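Local atomic coordinates of alpha-L-rhamnosidase (Klebsiella oxytoca, PDB entry 4XHC), a protein that hydrolyses terminal alpha-L-rhamnose residues from rhamnosides as a family 78 glycoside hydrolase and holds rhamnose in its pocket. Residues G129-L132 with S133-C136; W329-A332 with R333-E337; T465-L468 with R469-I473. One frame throughout, in Å; residues are numbered along the deposited sequence.

Interaction 1 of 3, residues G129-L132 with S133-C136; sequences GETL and SEVC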
ATOM      1  N   GLY A 129      -7.273 -13.050   6.398  1.00 45.24           N
ATOM      2  CA  GLY A 129      -6.944 -14.389   6.880  1.00 45.77           C
ATOM      3  C   GLY A 129      -7.944 -15.462   6.507  1.00 46.59           C
ATOM      4  O   GLY A 129      -9.146 -15.223   6.511  1.00 47.89           O
ATOM      5  N   GLU A 130      -7.442 -16.651   6.189  1.00 47.27           N
ATOM      6  CA  GLU A 130      -8.303 -17.803   5.999  1.00 49.15           C
ATOM      7  C   GLU A 130      -8.780 -18.334   7.353  1.00 49.57           C
ATOM      8  O   GLU A 130      -9.898 -18.840   7.464  1.00 49.76           O
ATOM      9  CB  GLU A 130      -7.571 -18.913   5.238  1.00 51.75           C
ATOM     10  CG  GLU A 130      -7.096 -18.556   3.835  1.00 51.37           C
ATOM     11  CD  GLU A 130      -6.349 -19.711   3.180  1.00 52.11           C
ATOM     12  OE1 GLU A 130      -5.252 -20.059   3.671  1.00 53.85           O
ATOM     13  OE2 GLU A 130      -6.837 -20.284   2.184  1.00 50.34           O
ATOM     14  N   THR A 131      -7.920 -18.246   8.369  1.00 49.33           N
ATOM     15  CA  THR A 131      -8.308 -18.548   9.754  1.00 51.34           C
ATOM     16  C   THR A 131      -8.300 -17.283  10.603  1.00 51.52           C
ATOM     17  O   THR A 131      -7.708 -16.275  10.227  1.00 50.52           O
ATOM     18  CB  THR A 131      -7.357 -19.557  10.418  1.00 52.34           C
ATOM     19  OG1 THR A 131      -6.018 -19.025  10.474  1.00 53.93           O
ATOM     20  CG2 THR A 131      -7.354 -20.845   9.648  1.00 53.09           C
ATOM     21  N   LEU A 132      -8.945 -17.339  11.761  1.00 53.33           N
ATOM     22  CA  LEU A 132      -8.937 -16.205  12.666  1.00 53.95           C
ATOM     23  C   LEU A 132      -7.515 -15.887  13.118  1.00 54.20           C
ATOM     24  O   LEU A 132      -7.149 -14.721  13.239  1.00 54.96           O
ATOM     25  CB  LEU A 132      -9.825 -16.471  13.876  1.00 55.71           C
ATOM     26  CG  LEU A 132     -10.003 -15.310  14.862  1.00 56.48           C
ATOM     27  CD1 LEU A 132     -10.554 -14.074  14.165  1.00 55.72           C
ATOM     28  CD2 LEU A 132     -10.901 -15.733  16.018  1.00 58.85           C
ATOM     29  N   SER A 133      -6.703 -16.911  13.340  1.00 55.00           N
ATOM     30  CA  SER A 133      -5.342 -16.693  13.829  1.00 56.52           C
ATOM     31  C   SER A 133      -4.509 -15.780  12.906  1.00 54.77           C
ATOM     32  O   SER A 133      -3.618 -15.079  13.375  1.00 54.53           O
ATOM     33  CB  SER A 133      -4.622 -18.036  14.107  1.00 58.38           C
ATOM     34  OG  SER A 133      -4.358 -18.787  12.923  1.00 60.53           O
ATOM     35  N   GLU A 134      -4.807 -15.768  11.609  1.00 53.67           N
ATOM     36  CA  GLU A 134      -4.033 -14.964  10.657  1.00 53.23           C
ATOM     37  C   GLU A 134      -4.244 -13.456  10.777  1.00 53.41           C
ATOM     38  O   GLU A 134      -3.421 -12.677  10.289  1.00 57.82           O
ATOM     39  CB  GLU A 134      -4.319 -15.414   9.229  1.00 53.59           C
ATOM     40  CG  GLU A 134      -3.839 -16.828   8.937  1.00 55.90           C
ATOM     41  CD  GLU A 134      -4.336 -17.359   7.608  1.00 56.55           C
ATOM     42  OE1 GLU A 134      -4.014 -16.750   6.550  1.00 53.59           O
ATOM     43  OE2 GLU A 134      -5.051 -18.388   7.645  1.00 57.04           O
ATOM     44  N   VAL A 135      -5.328 -13.036  11.419  1.00 51.44           N
ATOM     45  CA  VAL A 135      -5.539 -11.615  11.684  1.00 51.37           C
ATOM     46  C   VAL A 135      -5.293 -11.232  13.157  1.00 51.67           C
ATOM     47  O   VAL A 135      -5.550 -10.097  13.557  1.00 51.28           O
ATOM     48  CB  VAL A 135      -6.944 -11.154  11.208  1.00 52.76           C
ATOM     49  CG1 VAL A 135      -7.113 -11.427   9.714  1.00 52.01           C
ATOM     50  CG2 VAL A 135      -8.069 -11.820  12.000  1.00 54.02           C
ATOM     51  N   CYS A 136      -4.794 -12.179  13.948  1.00 52.15           N
ATOM     52  CA  CYS A 136      -4.460 -11.943  15.361  1.00 53.67           C
ATOM     53  C   CYS A 136      -2.979 -12.071  15.676  1.00 54.70           C
ATOM     54  O   CYS A 136      -2.483 -11.402  16.564  1.00 55.46           O
ATOM     55  CB  CYS A 136      -5.217 -12.914  16.248  1.00 54.99           C
ATOM     56  SG  CYS A 136      -6.987 -12.828  15.959  1.00 57.43           S
TER
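The carboxylate of Glu-134 folds back over the start of the turn and takes the backbone N-H of Thr-131 on OE2, 3.0 Å from that nitrogen. The N-H arrives from above the carboxylate plane, 57° out of it. On the other oxygen, OE1, the N-H of Glu-130 makes a weak bond, so both oxygens face successive peptide nitrogens. Thr-131 OG1 lies 3.1 Å from the same OE2 of Glu-134 and 3.0 Å from Ser-133 OG, with which it shares a hydrogen bond. The threonine hydroxyl can come between these two neighbours because chi1 of 61° sets OG1 between its own backbone N and carbonyl carbon.

In return, Glu-134 N donates to Thr-131 O at 3.3 Å, so the two residues are tied both ways in a compact turn. One step on, Val-135 N bonds to Leu-132 O at 3.1 Å, while Leu-132 CD1 rests 4.0 Å from Val-135 CG2. Glu-134 CB lies 3.7 Å from Gly-129 CA.

Lys-240 forms salt bridges with OE1 of both Glu-130 and Glu-134, probably easing the repulsion between these acids, and Tyr-526 N also donates to Glu-130 OE1. Within the family 78 N-terminal domain, the turn opens the loop between strands 122-129 and 153-158, with Leu-132 against Trp-73 and Ala-75 of strand 73-79 and Val-135 on Lys-177 of strand 175-182.

Interaction 2 of 3, residues W329-A332 with R333-E337; sequences WPTA and RRQVE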
ATOM      1  N   TRP A 329       0.402 -38.626 -26.097  1.00 62.76           N
ATOM      2  CA  TRP A 329       1.035 -39.891 -25.714  1.00 60.98           C
ATOM      3  C   TRP A 329       2.574 -39.820 -25.725  1.00 59.47           C
ATOM      4  O   TRP A 329       3.205 -40.251 -24.765  1.00 58.43           O
ATOM      5  CB  TRP A 329       0.512 -41.045 -26.580  1.00 64.35           C
ATOM      6  CG  TRP A 329       1.414 -42.250 -26.635  1.00 65.94           C
ATOM      7  CD1 TRP A 329       2.043 -42.748 -27.735  1.00 67.70           C
ATOM      8  CD2 TRP A 329       1.785 -43.097 -25.539  1.00 64.71           C
ATOM      9  NE1 TRP A 329       2.785 -43.850 -27.393  1.00 68.34           N
ATOM     10  CE2 TRP A 329       2.642 -44.085 -26.052  1.00 66.15           C
ATOM     11  CE3 TRP A 329       1.480 -43.107 -24.174  1.00 63.59           C
ATOM     12  CZ2 TRP A 329       3.194 -45.083 -25.253  1.00 66.16           C
ATOM     13  CZ3 TRP A 329       2.035 -44.092 -23.378  1.00 63.83           C
ATOM     14  CH2 TRP A 329       2.883 -45.069 -23.922  1.00 64.89           C
ATOM     15  N   PRO A 330       3.183 -39.283 -26.798  1.00 60.06           N
ATOM     16  CA  PRO A 330       4.645 -39.141 -26.776  1.00 58.97           C
ATOM     17  C   PRO A 330       5.199 -38.418 -25.551  1.00 56.69           C
ATOM     18  O   PRO A 330       6.244 -38.812 -25.044  1.00 56.64           O
ATOM     19  CB  PRO A 330       4.936 -38.357 -28.059  1.00 61.20           C
ATOM     20  CG  PRO A 330       3.842 -38.760 -28.996  1.00 62.40           C
ATOM     21  CD  PRO A 330       2.625 -39.012 -28.142  1.00 61.75           C
ATOM     22  N   THR A 331       4.516 -37.381 -25.071  1.00 56.35           N
ATOM     23  CA  THR A 331       4.935 -36.716 -23.833  1.00 54.63           C
ATOM     24  C   THR A 331       4.908 -37.720 -22.658  1.00 54.43           C
ATOM     25  O   THR A 331       5.878 -37.828 -21.903  1.00 52.91           O
ATOM     26  CB  THR A 331       4.074 -35.459 -23.512  1.00 54.34           C
ATOM     27  OG1 THR A 331       4.271 -34.454 -24.511  1.00 54.64           O
ATOM     28  CG2 THR A 331       4.463 -34.839 -22.177  1.00 53.07           C
ATOM     29  N   ALA A 332       3.805 -38.462 -22.522  1.00 55.57           N
ATOM     30  CA  ALA A 332       3.659 -39.466 -21.458  1.00 54.42           C
ATOM     31  C   ALA A 332       4.750 -40.516 -21.536  1.00 56.65           C
ATOM     32  O   ALA A 332       5.418 -40.795 -20.538  1.00 57.74           O
ATOM     33  CB  ALA A 332       2.300 -40.136 -21.536  1.00 54.77           C
ATOM     34  N   ARG A 333       4.932 -41.087 -22.727  1.00 58.75           N
ATOM     35  CA  ARG A 333       5.956 -42.099 -22.958  1.00 60.88           C
ATOM     36  C   ARG A 333       7.347 -41.610 -22.569  1.00 62.37           C
ATOM     37  O   ARG A 333       8.138 -42.367 -22.008  1.00 63.10           O
ATOM     38  CB  ARG A 333       5.969 -42.526 -24.428  1.00 64.33           C
ATOM     39  CG  ARG A 333       7.032 -43.563 -24.777  1.00 66.01           C
ATOM     40  CD  ARG A 333       7.088 -43.808 -26.266  1.00 69.52           C
ATOM     41  NE  ARG A 333       7.507 -42.606 -26.976  1.00 71.61           N
ATOM     42  CZ  ARG A 333       7.181 -42.307 -28.234  1.00 75.73           C
ATOM     43  NH1 ARG A 333       6.417 -43.109 -28.965  1.00 78.11           N
ATOM     44  NH2 ARG A 333       7.623 -41.181 -28.770  1.00 77.54           N
ATOM     45  N   ARG A 334       7.654 -40.352 -22.878  1.00 64.16           N
ATOM     46  CA  ARG A 334       8.975 -39.790 -22.580  1.00 64.96           C
ATOM     47  C   ARG A 334       9.229 -39.692 -21.074  1.00 60.98           C
ATOM     48  O   ARG A 334      10.371 -39.829 -20.625  1.00 59.87           O
ATOM     49  CB  ARG A 334       9.126 -38.413 -23.231  1.00 67.99           C
ATOM     50  CG  ARG A 334      10.534 -37.844 -23.191  1.00 71.93           C
ATOM     51  CD  ARG A 334      11.332 -38.166 -24.448  1.00 77.89           C
ATOM     52  NE  ARG A 334      12.702 -37.668 -24.311  1.00 83.41           N
ATOM     53  CZ  ARG A 334      13.709 -38.332 -23.735  1.00 87.66           C
ATOM     54  NH1 ARG A 334      13.541 -39.562 -23.253  1.00 91.44           N
ATOM     55  NH2 ARG A 334      14.908 -37.766 -23.642  1.00 89.21           N
ATOM     56  N   GLN A 335       8.175 -39.462 -20.294  1.00 57.95           N
ATOM     57  CA  GLN A 335       8.328 -39.389 -18.841  1.00 57.27           C
ATOM     58  C   GLN A 335       8.764 -40.746 -18.291  1.00 58.28           C
ATOM     59  O   GLN A 335       9.564 -40.820 -17.359  1.00 55.62           O
ATOM     60  CB  GLN A 335       7.034 -38.932 -18.152  1.00 55.58           C
ATOM     61  CG  GLN A 335       6.465 -37.597 -18.625  1.00 55.13           C
ATOM     62  CD  GLN A 335       7.520 -36.528 -18.879  1.00 54.55           C
ATOM     63  OE1 GLN A 335       8.175 -36.056 -17.956  1.00 53.88           O
ATOM     64  NE2 GLN A 335       7.662 -36.118 -20.131  1.00 56.83           N
ATOM     65  N   VAL A 336       8.247 -41.813 -18.894  1.00 59.90           N
ATOM     66  CA  VAL A 336       8.622 -43.166 -18.522  1.00 58.64           C
ATOM     67  C   VAL A 336      10.048 -43.490 -18.959  1.00 58.23           C
ATOM     68  O   VAL A 336      10.790 -44.056 -18.182  1.00 58.64           O
ATOM     69  CB  VAL A 336       7.641 -44.198 -19.108  1.00 60.62           C
ATOM     70  CG1 VAL A 336       8.086 -45.609 -18.768  1.00 62.05           C
ATOM     71  CG2 VAL A 336       6.234 -43.949 -18.587  1.00 59.66           C
ATOM     72  N   GLU A 337      10.427 -43.152 -20.191  1.00 60.77           N
ATOM     73  CA  GLU A 337      11.798 -43.399 -20.679  1.00 64.39           C
ATOM     74  C   GLU A 337      12.782 -42.807 -19.670  1.00 61.47           C
ATOM     75  O   GLU A 337      13.711 -43.474 -19.235  1.00 59.85           O
ATOM     76  CB  GLU A 337      12.060 -42.779 -22.079  1.00 70.03           C
ATOM     77  CG  GLU A 337      11.478 -43.499 -23.314  1.00 76.14           C
ATOM     78  CD  GLU A 337      11.527 -42.641 -24.616  1.00 83.12           C
ATOM     79  OE1 GLU A 337      12.481 -41.846 -24.796  1.00 86.43           O
ATOM     80  OE2 GLU A 337      10.617 -42.743 -25.479  1.00 81.16           O
TER
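Thr-331 O is gripped twice by Gln-335, once by the backbone N at 3.2 Å and once by the side-chain NE2 at 3.0 Å. The two donors come from opposite faces of the carbonyl plane, and Thr-331 O itself lies almost in the plane of the glutamine amide. A bend at chi2 of -40° curls the glutamine chain back along the helix to this carbonyl. Outside partners complete the hold on the amide: OE1 accepts from Val-284 N and is bonded to Ser-305 OG, while NE2 also donates to Gly-282 O, which is consistent with the modelled orientation of the amide.

One turn apart on another flank, Arg-333 N gives Trp-329 O a 2.8 Å bond that is nearly straight. Arg-333 CB sits over the face of the indole, 4.0 Å from the centroid of the Trp-329 six-membered ring, in a CH-pi contact. Beyond CB the chain crosses the indole at about a right angle, and the guanidinium plane stands 72° from the ring plane, with Pro-330 CA over one of its faces. Trp-329 NE1 and Arg-333 NH1 share an acceptor in Glu-390 OE1. Glu-337 extends the charged cluster, taking Arg-333 NE on OE2 at 3.5 Å and Arg-334 NH1 on OE1 at 3.0 Å.

These i to i+3 and i to i+4 contacts run along helix 322-340 of the six-hairpin glycosidase domain, the (alpha/alpha)6 barrel of this family. Ala-332 faces Phe-308, Val-309 and Leu-312 of helix 302-319, whereas Trp-329 and Val-336 pack on helix 368-389, and Arg-333 meets Leu-393 and Tyr-397 of helix 391-412.

Interaction 3 of 3, residues T465-L468 with R469-I473; sequences TPYL and RHHYI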
ATOM      1  N   THR A 465      -0.046 -35.008   5.342  1.00 44.70           N
ATOM      2  CA  THR A 465      -0.961 -34.272   4.467  1.00 44.97           C
ATOM      3  C   THR A 465      -2.180 -35.093   4.056  1.00 45.45           C
ATOM      4  O   THR A 465      -2.113 -36.315   3.967  1.00 47.64           O
ATOM      5  CB  THR A 465      -0.246 -33.795   3.188  1.00 44.30           C
ATOM      6  OG1 THR A 465       0.280 -34.922   2.477  1.00 43.38           O
ATOM      7  CG2 THR A 465       0.883 -32.852   3.535  1.00 44.42           C
ATOM      8  N   PRO A 466      -3.311 -34.425   3.806  1.00 44.45           N
ATOM      9  CA  PRO A 466      -4.414 -35.161   3.222  1.00 44.80           C
ATOM     10  C   PRO A 466      -4.081 -35.702   1.823  1.00 44.29           C
ATOM     11  O   PRO A 466      -4.758 -36.605   1.344  1.00 46.52           O
ATOM     12  CB  PRO A 466      -5.535 -34.123   3.159  1.00 44.38           C
ATOM     13  CG  PRO A 466      -5.176 -33.102   4.169  1.00 43.90           C
ATOM     14  CD  PRO A 466      -3.689 -33.043   4.130  1.00 44.43           C
ATOM     15  N   TYR A 467      -3.059 -35.151   1.175  1.00 43.42           N
ATOM     16  CA  TYR A 467      -2.557 -35.693  -0.099  1.00 43.32           C
ATOM     17  C   TYR A 467      -2.129 -37.160   0.047  1.00 43.06           C
ATOM     18  O   TYR A 467      -2.558 -38.017  -0.721  1.00 41.19           O
ATOM     19  CB  TYR A 467      -1.375 -34.846  -0.596  1.00 43.12           C
ATOM     20  CG  TYR A 467      -0.700 -35.344  -1.849  1.00 43.11           C
ATOM     21  CD1 TYR A 467      -1.306 -35.208  -3.082  1.00 44.62           C
ATOM     22  CD2 TYR A 467       0.560 -35.917  -1.801  1.00 43.97           C
ATOM     23  CE1 TYR A 467      -0.698 -35.649  -4.245  1.00 46.15           C
ATOM     24  CE2 TYR A 467       1.183 -36.362  -2.954  1.00 46.52           C
ATOM     25  CZ  TYR A 467       0.546 -36.229  -4.183  1.00 47.60           C
ATOM     26  OH  TYR A 467       1.152 -36.661  -5.350  1.00 49.07           O
ATOM     27  N   LEU A 468      -1.282 -37.441   1.032  1.00 42.81           N
ATOM     28  CA  LEU A 468      -0.823 -38.805   1.253  1.00 43.60           C
ATOM     29  C   LEU A 468      -1.937 -39.666   1.818  1.00 44.44           C
ATOM     30  O   LEU A 468      -2.017 -40.853   1.530  1.00 46.64           O
ATOM     31  CB  LEU A 468       0.393 -38.849   2.173  1.00 43.17           C
ATOM     32  CG  LEU A 468       1.014 -40.230   2.372  1.00 43.84           C
ATOM     33  CD1 LEU A 468       1.283 -40.895   1.036  1.00 45.07           C
ATOM     34  CD2 LEU A 468       2.304 -40.117   3.163  1.00 44.85           C
ATOM     35  N   ARG A 469      -2.806 -39.071   2.616  1.00 45.02           N
ATOM     36  CA  ARG A 469      -3.923 -39.816   3.185  1.00 46.19           C
ATOM     37  C   ARG A 469      -4.875 -40.291   2.110  1.00 46.20           C
ATOM     38  O   ARG A 469      -5.454 -41.362   2.232  1.00 48.18           O
ATOM     39  CB  ARG A 469      -4.681 -38.950   4.174  1.00 46.65           C
ATOM     40  CG  ARG A 469      -3.877 -38.634   5.419  1.00 46.77           C
ATOM     41  CD  ARG A 469      -4.400 -39.404   6.605  1.00 47.11           C
ATOM     42  NE  ARG A 469      -3.669 -39.072   7.819  1.00 49.21           N
ATOM     43  CZ  ARG A 469      -3.979 -39.550   9.020  1.00 50.73           C
ATOM     44  NH1 ARG A 469      -5.009 -40.372   9.147  1.00 53.14           N
ATOM     45  NH2 ARG A 469      -3.279 -39.199  10.090  1.00 50.54           N
ATOM     46  N   HIS A 470      -5.048 -39.493   1.064  1.00 45.42           N
ATOM     47  CA  HIS A 470      -5.858 -39.910  -0.074  1.00 46.28           C
ATOM     48  C   HIS A 470      -5.436 -41.284  -0.564  1.00 46.06           C
ATOM     49  O   HIS A 470      -6.275 -42.128  -0.874  1.00 47.85           O
ATOM     50  CB  HIS A 470      -5.724 -38.920  -1.225  1.00 46.75           C
ATOM     51  CG  HIS A 470      -6.138 -39.482  -2.546  1.00 48.05           C
ATOM     52  ND1 HIS A 470      -7.448 -39.479  -2.973  1.00 49.28           N
ATOM     53  CD2 HIS A 470      -5.421 -40.076  -3.527  1.00 47.61           C
ATOM     54  CE1 HIS A 470      -7.518 -40.042  -4.164  1.00 50.23           C
ATOM     55  NE2 HIS A 470      -6.301 -40.412  -4.522  1.00 49.61           N
ATOM     56  N   HIS A 471      -4.130 -41.494  -0.637  1.00 43.86           N
ATOM     57  CA  HIS A 471      -3.592 -42.740  -1.161  1.00 44.70           C
ATOM     58  C   HIS A 471      -3.788 -43.894  -0.196  1.00 44.37           C
ATOM     59  O   HIS A 471      -4.016 -45.018  -0.617  1.00 45.04           O
ATOM     60  CB  HIS A 471      -2.124 -42.552  -1.542  1.00 44.73           C
ATOM     61  CG  HIS A 471      -1.932 -41.526  -2.613  1.00 44.51           C
ATOM     62  ND1 HIS A 471      -1.787 -40.185  -2.330  1.00 43.90           N
ATOM     63  CD2 HIS A 471      -1.917 -41.632  -3.963  1.00 44.76           C
ATOM     64  CE1 HIS A 471      -1.665 -39.513  -3.459  1.00 44.84           C
ATOM     65  NE2 HIS A 471      -1.748 -40.365  -4.463  1.00 45.06           N
ATOM     66  N   TYR A 472      -3.713 -43.602   1.095  1.00 44.38           N
ATOM     67  CA  TYR A 472      -4.038 -44.572   2.133  1.00 45.05           C
ATOM     68  C   TYR A 472      -5.471 -45.076   1.958  1.00 46.57           C
ATOM     69  O   TYR A 472      -5.736 -46.280   2.039  1.00 47.62           O
ATOM     70  CB  TYR A 472      -3.841 -43.927   3.504  1.00 44.85           C
ATOM     71  CG  TYR A 472      -4.223 -44.780   4.684  1.00 45.58           C
ATOM     72  CD1 TYR A 472      -3.799 -46.099   4.788  1.00 45.93           C
ATOM     73  CD2 TYR A 472      -4.981 -44.248   5.722  1.00 46.20           C
ATOM     74  CE1 TYR A 472      -4.145 -46.872   5.879  1.00 46.76           C
ATOM     75  CE2 TYR A 472      -5.326 -45.015   6.821  1.00 46.86           C
ATOM     76  CZ  TYR A 472      -4.907 -46.325   6.888  1.00 47.08           C
ATOM     77  OH  TYR A 472      -5.260 -47.075   7.977  1.00 47.92           O
ATOM     78  N   ILE A 473      -6.392 -44.154   1.689  1.00 47.37           N
ATOM     79  CA  ILE A 473      -7.799 -44.515   1.458  1.00 47.94           C
ATOM     80  C   ILE A 473      -7.937 -45.395   0.223  1.00 47.73           C
ATOM     81  O   ILE A 473      -8.658 -46.394   0.240  1.00 49.82           O
ATOM     82  CB  ILE A 473      -8.697 -43.266   1.293  1.00 47.41           C
ATOM     83  CG1 ILE A 473      -8.676 -42.412   2.567  1.00 47.99           C
ATOM     84  CG2 ILE A 473     -10.129 -43.662   0.959  1.00 48.37           C
ATOM     85  CD1 ILE A 473      -8.968 -43.183   3.840  1.00 49.23           C
TER
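His-471 reaches back one turn to Tyr-467 at the start of helix 466-478, whose N-cap is Thr-465, in a domain of the six-hairpin glycosidase family. His-471 CB passes 3.5 Å from Leu-468 O. With chi1 of -61° the ring is carried beside its own backbone N and back toward the preceding turn, where ND1 donates to Tyr-467 O at 2.8 Å. This bond is bent, 130° at the hydrogen, and the carbonyl oxygen lies somewhat out of the imidazole plane. Farther round the ring, CE1 stands over a face of the tyrosine, 4.0 Å from Tyr-467 CZ, giving an edge-to-face pair with planes at 72°. His-470 CD2 covers a face of the same imidazole, and Trp-435 meets this ring from helix 430-438.

Trp-530 of the rhamnose pocket is also stacked on the Tyr-467 ring; Tyr-304, another pocket residue, touches it too. Tyr-467 thus backs pocket residues from the second shell, and His-471 in turn packs behind Tyr-467. At the helix start, Asp-360 OD1 is hydrogen-bonded to Thr-465 OG1, and this threonine oxygen accepts the capping bond from Leu-468 N at 3.3 Å.

Overall arrangement
The three contacts follow one another along the chain without touching. Interaction 1 belongs to the family 78 N-terminal domain, whereas interactions 2 and 3 share the six-hairpin glycosidase domain. Interaction 3 lies nearer the rhamnose pocket than interaction 1: the Tyr-467 side chain is about 6 Å from the bound rhamnose, against about 12 Å for that of Glu-130. Interactions 1 and 2 lie on opposite sides of the chain's centre, their own centres about 44 Å apart; the centre of interaction 3 is about 26 Å from each of the other two centres. Helix 302-319 links two of them, packing on Ala-332 of interaction 2 and on Tyr-467 of interaction 3.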